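Local coordinates for protein nidogen (Mus musculus, PDB 1NPE) that serves as a basement-membrane glycoprotein, probably linking laminin to other matrix components through a six-bladed YWTD beta-propeller, at residues Ile60-Leu65 against Thr71-Gln76; Phe212-Thr215 against Asn220-Tyr223; Ile160-Asn165 against Leu181-Ala186. One frame throughout, in Å; residues are numbered along the deposited sequence.

The three contacts draw on four of the four-stranded blades of a six-bladed beta-propeller, and along the chain they follow the order 1, 3, 2. Contact 1 joins the last two strands of the 36-74 blade, about 16 Å (centre to centre) from the middle of the chain, whereas contact 2 pairs the first two strands of the 211-245 blade, only about 8 Å from it. Contact 3 bridges two consecutive blades and lies across the chain's centre from contact 1, their centres about 30 Å apart. Contacts 2 and 3 touch, Val214 CB meeting Val184 CG1 at 3.7 Å. Together they illustrate how a propeller is built: hairpins within blades, and apolar seams between them.

Contact 1 (Ile60-Leu65 against Thr71-Gln76); sequences IGRASL and TTIIRQ
Ile60 and Ile73 meet where the carbonyl of Ile60 takes two amides at once: Ile73 N lies 2.9 Å from Ile60 O, and Ile74 N approaches the same oxygen at 3.3 Å. The first donor lies in the carbonyl plane, the second slightly tilted from it. Ile73 is thus the extra residue of a classic beta bulge. Its CG1, set between its own backbone N and carbonyl carbon (chi1 52°), packs 3.3 Å from Ile60 O and 3.9 Å from Ile60 CG2. Ile60 N returns a hydrogen bond to Ile74 O, completing the bulge.

Regular pairing resumes with Gly61 opposite Thr72, and the next pair, Arg62 and Thr71, exchanges backbone N-H...O hydrogen bonds. Thr71 OG1 adds a second donor to Arg62 O at 3.2 Å, reaching it from above the carbonyl plane, on the face opposite to Thr71 N. The extended Arg62 chain passes Ile73 at about a right angle, NE standing 3.8 Å from Ile73 CG2, and its NH1 is hydrogen-bonded to Tyr51 OH.

Further out, the side chains of Ile60 and Ile74 both touch Trp95 of the next blade. The arrangement is a bulged antiparallel hairpin forming the outer edge of a YWTD propeller blade.

Contact 2 (Phe212-Thr215 against Asn220-Tyr223); sequences FAVT and NLYY
The first torsions of Val214 and Tyr223 bring Val214 CG2 against Tyr223 CB. Val214 sets CG1 between its backbone N and carbonyl carbon (chi1 68°), which leaves CG2 anti to N and facing the neighbouring strand, while Tyr223 places its ring carbon CG between backbone N and carbonyl carbon (chi1 72°) and carries the ring off away from the pair. The setting is the inner antiparallel hairpin of a propeller blade, and Tyr222 and Tyr223 begin the blade's version of the YWTD sequence, here Tyr-Tyr-Thr-Asp.

Val214 and Tyr223 form a non-hydrogen-bonded pair, in which CG2 of Val214 rests 3.9 Å from CB of Tyr223. The same methyl stands 3.4 Å from Tyr222 O. Thr215 and Tyr222 make the adjoining hydrogen-bonded pair: Tyr222 N reaches Thr215 O at 2.9 Å in a nearly straight bond (N-H...O 171°), and Thr215 N answers to Tyr222 O at 3.0 Å. On that face Thr215 CG2 lies against Tyr222 CB.

Outside the hairpin, Thr215 and Tyr222 both pack on Ile256, in strand 256-259, which pairs with strand 2-8 and completes the adjacent blade, and the Tyr223 side chain touches Leu208, Ile232 and Met234. Thr224 bonds through OG1 to Ala213 N. Beside it, the carbonyl of Ala213 receives a CA-H...O contact, with Tyr223 CA 3.1 Å from Ala213 O.

Contact 3 (Ile160-Asn165 against Leu181-Ala186); sequences ILAQDN and LCWVDA
Leu161 and Leu181 supply one of two apolar touches joining these segments, and no hydrogen bond runs directly between them. Their side chains approach obliquely, CD2 of Leu161 to CD2 of Leu181 at 3.6 Å. Leu181 sends CG anti to its backbone N (chi1 179°), extending the branch across the gap, whereas the first torsion of Leu161 (chi1 -133°) is not staggered. The second touch involves an aromatic ring: Ala162 CB lies 3.8 Å from CH2, an outer carbon of the six-membered ring of Trp183. The methyl meets the ring at a slant, and the indole spans the distance that the small alanine leaves, for the CA atoms of Ala162 and Trp183 are 10.6 Å apart.

Polar interactions flank this apolar seam. Leu161 and Ala162 both bond to Ile148, a classic beta bulge, and both point their side chains toward the 181-186 segment. At the far end of that segment the carboxylate of Asp185, which stands at the aspartate position of a degenerate YWTD sequence, Cys-Trp-Val-Asp, collects backbone amides: OD2 takes Gly167 N, and OD1 takes Leu168 N together with Gly187 N and Thr188 N, tying the inter-blade connection to the strand.

The seam sits between the outermost strand 159-162 of one blade and the second strand, 180-185, of the next, with Ile148 of strand 147-152 and Leu172 of strand 169-175 packing against Trp183.

Contact 1 (Ile60-Leu65 against Thr71-Gln76)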
loop_
_atom_site.group_PDB
_atom_site.type_symbol
_atom_site.label_atom_id
_atom_site.label_comp_id
_atom_site.label_asym_id
_atom_site.label_seq_id
_atom_site.Cartn_x
_atom_site.Cartn_y
_atom_site.Cartn_z
ATOM N N ILE A 60 2.700 -12.060 5.679
ATOM C CA ILE A 60 3.802 -11.352 6.320
ATOM C C ILE A 60 4.841 -12.428 6.574
ATOM O O ILE A 60 4.514 -13.492 7.110
ATOM C CB ILE A 60 3.371 -10.695 7.652
ATOM C CG1 ILE A 60 2.422 -9.530 7.359
ATOM C CG2 ILE A 60 4.595 -10.221 8.446
ATOM C CD1 ILE A 60 1.878 -8.857 8.583
ATOM N N GLY A 61 6.069 -12.180 6.127
ATOM C CA GLY A 61 7.124 -13.160 6.304
ATOM C C GLY A 61 8.464 -12.604 6.740
ATOM O O GLY A 61 8.633 -11.392 6.908
ATOM N N ARG A 62 9.425 -13.504 6.921
ATOM C CA ARG A 62 10.764 -13.122 7.348
ATOM C C ARG A 62 11.819 -14.141 6.939
ATOM O O ARG A 62 11.522 -15.320 6.737
ATOM C CB ARG A 62 10.809 -12.920 8.863
ATOM C CG ARG A 62 10.479 -14.164 9.672
ATOM C CD ARG A 62 10.689 -13.921 11.158
ATOM N NE ARG A 62 10.419 -15.121 11.936
ATOM C CZ ARG A 62 10.590 -15.222 13.251
ATOM N NH1 ARG A 62 11.036 -14.189 13.956
ATOM N NH2 ARG A 62 10.316 -16.364 13.858
ATOM N N ALA A 63 13.059 -13.670 6.858
ATOM C CA ALA A 63 14.196 -14.502 6.487
ATOM C C ALA A 63 15.471 -13.840 6.984
ATOM O O ALA A 63 15.579 -12.612 6.975
ATOM C CB ALA A 63 14.250 -14.665 4.974
ATOM N N SER A 64 16.420 -14.647 7.451
ATOM C CA SER A 64 17.699 -14.124 7.926
ATOM C C SER A 64 18.432 -13.487 6.750
ATOM O O SER A 64 18.294 -13.934 5.606
ATOM C CB SER A 64 18.568 -15.248 8.504
ATOM O OG SER A 64 17.995 -15.801 9.675
ATOM N N LEU A 65 19.188 -12.431 7.028
ATOM C CA LEU A 65 19.943 -11.744 5.987
ATOM C C LEU A 65 21.037 -12.662 5.455
ATOM O O LEU A 65 21.323 -12.674 4.257
ATOM C CB LEU A 65 20.571 -10.456 6.531
ATOM C CG LEU A 65 21.283 -9.568 5.501
ATOM C CD1 LEU A 65 20.264 -9.003 4.521
ATOM C CD2 LEU A 65 22.042 -8.444 6.197
ATOM N N THR A 71 10.341 -17.647 5.404
ATOM C CA THR A 71 9.266 -18.273 6.175
ATOM C C THR A 71 8.119 -17.301 6.434
ATOM O O THR A 71 8.339 -16.151 6.815
ATOM C CB THR A 71 9.753 -18.820 7.536
ATOM O OG1 THR A 71 10.184 -17.738 8.368
ATOM C CG2 THR A 71 10.903 -19.802 7.348
ATOM N N THR A 72 6.897 -17.770 6.208
ATOM C CA THR A 72 5.695 -16.971 6.415
ATOM C C THR A 72 5.226 -17.092 7.864
ATOM O O THR A 72 5.139 -18.199 8.390
ATOM C CB THR A 72 4.573 -17.452 5.489
ATOM O OG1 THR A 72 5.048 -17.448 4.138
ATOM C CG2 THR A 72 3.360 -16.551 5.601
ATOM N N ILE A 73 4.960 -15.960 8.516
ATOM C CA ILE A 73 4.500 -15.986 9.901
ATOM C C ILE A 73 3.004 -15.743 10.048
ATOM O O ILE A 73 2.382 -16.272 10.968
ATOM C CB ILE A 73 5.308 -15.026 10.831
ATOM C CG1 ILE A 73 5.356 -13.606 10.261
ATOM C CG2 ILE A 73 6.713 -15.577 11.062
ATOM C CD1 ILE A 73 6.172 -12.628 11.105
ATOM N N ILE A 74 2.420 -14.961 9.140
ATOM C CA ILE A 74 0.984 -14.682 9.184
ATOM C C ILE A 74 0.324 -14.762 7.808
ATOM O O ILE A 74 0.857 -14.244 6.828
ATOM C CB ILE A 74 0.677 -13.298 9.800
ATOM C CG1 ILE A 74 1.282 -13.193 11.208
ATOM C CG2 ILE A 74 -0.825 -13.088 9.861
ATOM C CD1 ILE A 74 0.974 -11.893 11.938
ATOM N N ARG A 75 -0.841 -15.418 7.758
ATOM C CA ARG A 75 -1.626 -15.586 6.528
ATOM C C ARG A 75 -3.100 -15.277 6.794
ATOM O O ARG A 75 -3.759 -14.595 6.006
ATOM C CB ARG A 75 -1.567 -17.034 6.022
ATOM C CG ARG A 75 -0.201 -17.654 5.894
ATOM C CD ARG A 75 -0.335 -19.143 5.580
ATOM N NE ARG A 75 0.942 -19.846 5.705
ATOM C CZ ARG A 75 1.809 -20.002 4.710
ATOM N NH1 ARG A 75 1.535 -19.511 3.513
ATOM N NH2 ARG A 75 2.960 -20.630 4.916
ATOM N N GLN A 76 -3.615 -15.818 7.895
ATOM C CA GLN A 76 -5.020 -15.664 8.274
ATOM C C GLN A 76 -5.457 -14.233 8.547
ATOM O O GLN A 76 -4.648 -13.394 8.912
ATOM C CB GLN A 76 -5.326 -16.504 9.524
ATOM C CG GLN A 76 -4.762 -17.930 9.523
ATOM C CD GLN A 76 -5.318 -18.812 8.410
ATOM O OE1 GLN A 76 -4.626 -19.701 7.907
ATOM N NE2 GLN A 76 -6.574 -18.579 8.030
#

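Contact 2 (Phe212-Thr215 against Asn220-Tyr223)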
loop_
_atom_site.group_PDB
_atom_site.type_symbol
_atom_site.label_atom_id
_atom_site.label_comp_id
_atom_site.label_asym_id
_atom_site.label_seq_id
_atom_site.Cartn_x
_atom_site.Cartn_y
_atom_site.Cartn_z
ATOM N N PHE A 212 7.200 6.238 -3.339
ATOM C CA PHE A 212 6.358 5.224 -2.726
ATOM C C PHE A 212 6.798 4.921 -1.293
ATOM O O PHE A 212 5.968 4.846 -0.388
ATOM C CB PHE A 212 6.349 3.919 -3.519
ATOM C CG PHE A 212 5.560 2.840 -2.848
ATOM C CD1 PHE A 212 4.172 2.811 -2.960
ATOM C CD2 PHE A 212 6.187 1.910 -2.013
ATOM C CE1 PHE A 212 3.419 1.883 -2.250
ATOM C CE2 PHE A 212 5.443 0.981 -1.304
ATOM C CZ PHE A 212 4.054 0.968 -1.419
ATOM N N ALA A 213 8.089 4.653 -1.108
ATOM C CA ALA A 213 8.611 4.342 0.213
ATOM C C ALA A 213 9.911 5.081 0.453
ATOM O O ALA A 213 10.570 5.528 -0.489
ATOM C CB ALA A 213 8.824 2.847 0.366
ATOM N N VAL A 214 10.293 5.181 1.719
ATOM C CA VAL A 214 11.510 5.881 2.065
ATOM C C VAL A 214 12.105 5.313 3.337
ATOM O O VAL A 214 11.400 4.729 4.168
ATOM C CB VAL A 214 11.239 7.385 2.270
ATOM C CG1 VAL A 214 10.387 7.609 3.526
ATOM C CG2 VAL A 214 12.539 8.162 2.336
ATOM N N THR A 215 13.418 5.451 3.448
ATOM C CA THR A 215 14.160 5.010 4.614
ATOM C C THR A 215 15.314 5.996 4.747
ATOM O O THR A 215 15.609 6.751 3.813
ATOM C CB THR A 215 14.684 3.551 4.470
ATOM O OG1 THR A 215 15.240 3.120 5.718
ATOM C CG2 THR A 215 15.756 3.449 3.388
ATOM N N ASN A 220 21.191 11.304 4.758
ATOM C CA ASN A 220 20.634 10.880 3.473
ATOM C C ASN A 220 19.290 10.149 3.517
ATOM O O ASN A 220 19.024 9.344 4.412
ATOM C CB ASN A 220 21.641 9.994 2.729
ATOM C CG ASN A 220 22.630 10.787 1.894
ATOM O OD1 ASN A 220 22.757 12.001 2.036
ATOM N ND2 ASN A 220 23.333 10.093 1.004
ATOM N N LEU A 221 18.449 10.438 2.531
ATOM C CA LEU A 221 17.155 9.777 2.402
ATOM C C LEU A 221 17.212 8.908 1.159
ATOM O O LEU A 221 17.800 9.293 0.154
ATOM C CB LEU A 221 16.013 10.789 2.230
ATOM C CG LEU A 221 15.574 11.639 3.418
ATOM C CD1 LEU A 221 14.355 12.457 3.003
ATOM C CD2 LEU A 221 15.250 10.764 4.621
ATOM N N TYR A 222 16.621 7.724 1.237
ATOM C CA TYR A 222 16.587 6.828 0.090
ATOM C C TYR A 222 15.131 6.473 -0.152
ATOM O O TYR A 222 14.477 5.893 0.720
ATOM C CB TYR A 222 17.395 5.555 0.359
ATOM C CG TYR A 222 18.862 5.800 0.606
ATOM C CD1 TYR A 222 19.339 6.032 1.894
ATOM C CD2 TYR A 222 19.774 5.813 -0.450
ATOM C CE1 TYR A 222 20.688 6.273 2.128
ATOM C CE2 TYR A 222 21.128 6.057 -0.227
ATOM C CZ TYR A 222 21.575 6.286 1.064
ATOM O OH TYR A 222 22.904 6.534 1.295
ATOM N N TYR A 223 14.613 6.857 -1.316
ATOM C CA TYR A 223 13.231 6.551 -1.642
ATOM C C TYR A 223 13.047 5.825 -2.973
ATOM O O TYR A 223 13.888 5.916 -3.870
ATOM C CB TYR A 223 12.360 7.818 -1.588
ATOM C CG TYR A 223 12.557 8.820 -2.703
ATOM C CD1 TYR A 223 11.788 8.757 -3.868
ATOM C CD2 TYR A 223 13.461 9.875 -2.570
ATOM C CE1 TYR A 223 11.909 9.724 -4.870
ATOM C CE2 TYR A 223 13.593 10.846 -3.563
ATOM C CZ TYR A 223 12.810 10.764 -4.707
ATOM O OH TYR A 223 12.916 11.733 -5.675
#

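Contact 3 (Ile160-Asn165 against Leu181-Ala186)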
loop_
_atom_site.group_PDB
_atom_site.type_symbol
_atom_site.label_atom_id
_atom_site.label_comp_id
_atom_site.label_asym_id
_atom_site.label_seq_id
_atom_site.Cartn_x
_atom_site.Cartn_y
_atom_site.Cartn_z
ATOM N N ILE A 160 -2.711 13.310 15.648
ATOM C CA ILE A 160 -2.324 13.710 14.307
ATOM C C ILE A 160 -1.145 14.667 14.416
ATOM O O ILE A 160 -1.170 15.603 15.210
ATOM C CB ILE A 160 -3.494 14.395 13.575
ATOM C CG1 ILE A 160 -4.693 13.448 13.526
ATOM C CG2 ILE A 160 -3.080 14.778 12.168
ATOM C CD1 ILE A 160 -5.931 14.029 12.861
ATOM N N LEU A 161 -0.104 14.399 13.634
ATOM C CA LEU A 161 1.106 15.210 13.623
ATOM C C LEU A 161 1.069 16.251 12.495
ATOM O O LEU A 161 1.462 17.396 12.687
ATOM C CB LEU A 161 2.316 14.286 13.467
ATOM C CG LEU A 161 3.539 14.446 14.380
ATOM C CD1 LEU A 161 3.145 14.680 15.835
ATOM C CD2 LEU A 161 4.395 13.199 14.255
ATOM N N ALA A 162 0.615 15.836 11.316
ATOM C CA ALA A 162 0.511 16.715 10.148
ATOM C C ALA A 162 -0.772 16.346 9.418
ATOM O O ALA A 162 -1.106 15.164 9.287
ATOM C CB ALA A 162 1.714 16.544 9.232
ATOM N N GLN A 163 -1.464 17.356 8.902
ATOM C CA GLN A 163 -2.742 17.145 8.227
ATOM C C GLN A 163 -2.864 18.030 6.993
ATOM O O GLN A 163 -3.363 17.601 5.951
ATOM C CB GLN A 163 -3.851 17.490 9.216
ATOM C CG GLN A 163 -5.162 16.799 9.012
ATOM C CD GLN A 163 -6.124 17.121 10.139
ATOM O OE1 GLN A 163 -6.085 16.502 11.202
ATOM N NE2 GLN A 163 -6.964 18.124 9.928
ATOM N N ASP A 164 -2.423 19.276 7.133
ATOM C CA ASP A 164 -2.469 20.254 6.056
ATOM C C ASP A 164 -1.338 20.052 5.070
ATOM O O ASP A 164 -0.287 19.508 5.411
ATOM C CB ASP A 164 -2.374 21.672 6.622
ATOM C CG ASP A 164 -3.575 22.052 7.461
ATOM O OD1 ASP A 164 -4.574 21.294 7.482
ATOM O OD2 ASP A 164 -3.524 23.131 8.089
ATOM N N ASN A 165 -1.555 20.529 3.853
ATOM C CA ASN A 165 -0.572 20.437 2.784
ATOM C C ASN A 165 0.017 19.045 2.592
ATOM O O ASN A 165 1.229 18.880 2.470
ATOM C CB ASN A 165 0.536 21.473 2.992
ATOM C CG ASN A 165 0.019 22.895 2.934
ATOM O OD1 ASN A 165 0.367 23.728 3.773
ATOM N ND2 ASN A 165 -0.820 23.183 1.940
ATOM N N LEU A 181 11.418 13.278 11.664
ATOM C CA LEU A 181 10.462 12.398 11.014
ATOM C C LEU A 181 10.268 12.953 9.602
ATOM O O LEU A 181 9.852 14.093 9.419
ATOM C CB LEU A 181 9.128 12.388 11.761
ATOM C CG LEU A 181 8.021 11.516 11.158
ATOM C CD1 LEU A 181 8.425 10.051 11.216
ATOM C CD2 LEU A 181 6.704 11.733 11.891
ATOM N N CYS A 182 10.599 12.150 8.605
ATOM C CA CYS A 182 10.449 12.576 7.227
ATOM C C CYS A 182 9.505 11.653 6.472
ATOM O O CYS A 182 9.451 10.463 6.743
ATOM C CB CYS A 182 11.800 12.565 6.521
ATOM S SG CYS A 182 13.127 13.491 7.348
ATOM N N TRP A 183 8.762 12.214 5.527
ATOM C CA TRP A 183 7.857 11.426 4.706
ATOM C C TRP A 183 8.007 11.868 3.262
ATOM O O TRP A 183 8.585 12.919 2.997
ATOM C CB TRP A 183 6.401 11.577 5.171
ATOM C CG TRP A 183 5.808 12.939 5.015
ATOM C CD1 TRP A 183 5.228 13.460 3.888
ATOM C CD2 TRP A 183 5.672 13.939 6.035
ATOM N NE1 TRP A 183 4.738 14.717 4.148
ATOM C CE2 TRP A 183 4.994 15.036 5.457
ATOM C CE3 TRP A 183 6.054 14.010 7.381
ATOM C CZ2 TRP A 183 4.685 16.194 6.178
ATOM C CZ3 TRP A 183 5.746 15.164 8.102
ATOM C CH2 TRP A 183 5.066 16.240 7.495
ATOM N N VAL A 184 7.574 11.021 2.334
ATOM C CA VAL A 184 7.620 11.343 0.909
ATOM C C VAL A 184 6.162 11.393 0.465
ATOM O O VAL A 184 5.360 10.535 0.834
ATOM C CB VAL A 184 8.440 10.313 0.093
ATOM C CG1 VAL A 184 9.906 10.392 0.493
ATOM C CG2 VAL A 184 7.904 8.896 0.297
ATOM N N ASP A 185 5.821 12.417 -0.304
ATOM C CA ASP A 185 4.443 12.630 -0.720
ATOM C C ASP A 185 4.300 12.646 -2.234
ATOM O O ASP A 185 4.825 13.529 -2.900
ATOM C CB ASP A 185 3.965 13.955 -0.112
ATOM C CG ASP A 185 2.453 14.109 -0.122
ATOM O OD1 ASP A 185 1.827 13.881 -1.173
ATOM O OD2 ASP A 185 1.889 14.491 0.925
ATOM N N ALA A 186 3.555 11.682 -2.768
ATOM C CA ALA A 186 3.357 11.585 -4.214
ATOM C C ALA A 186 2.246 12.498 -4.726
ATOM O O ALA A 186 1.927 12.485 -5.917
ATOM C CB ALA A 186 3.094 10.143 -4.616
#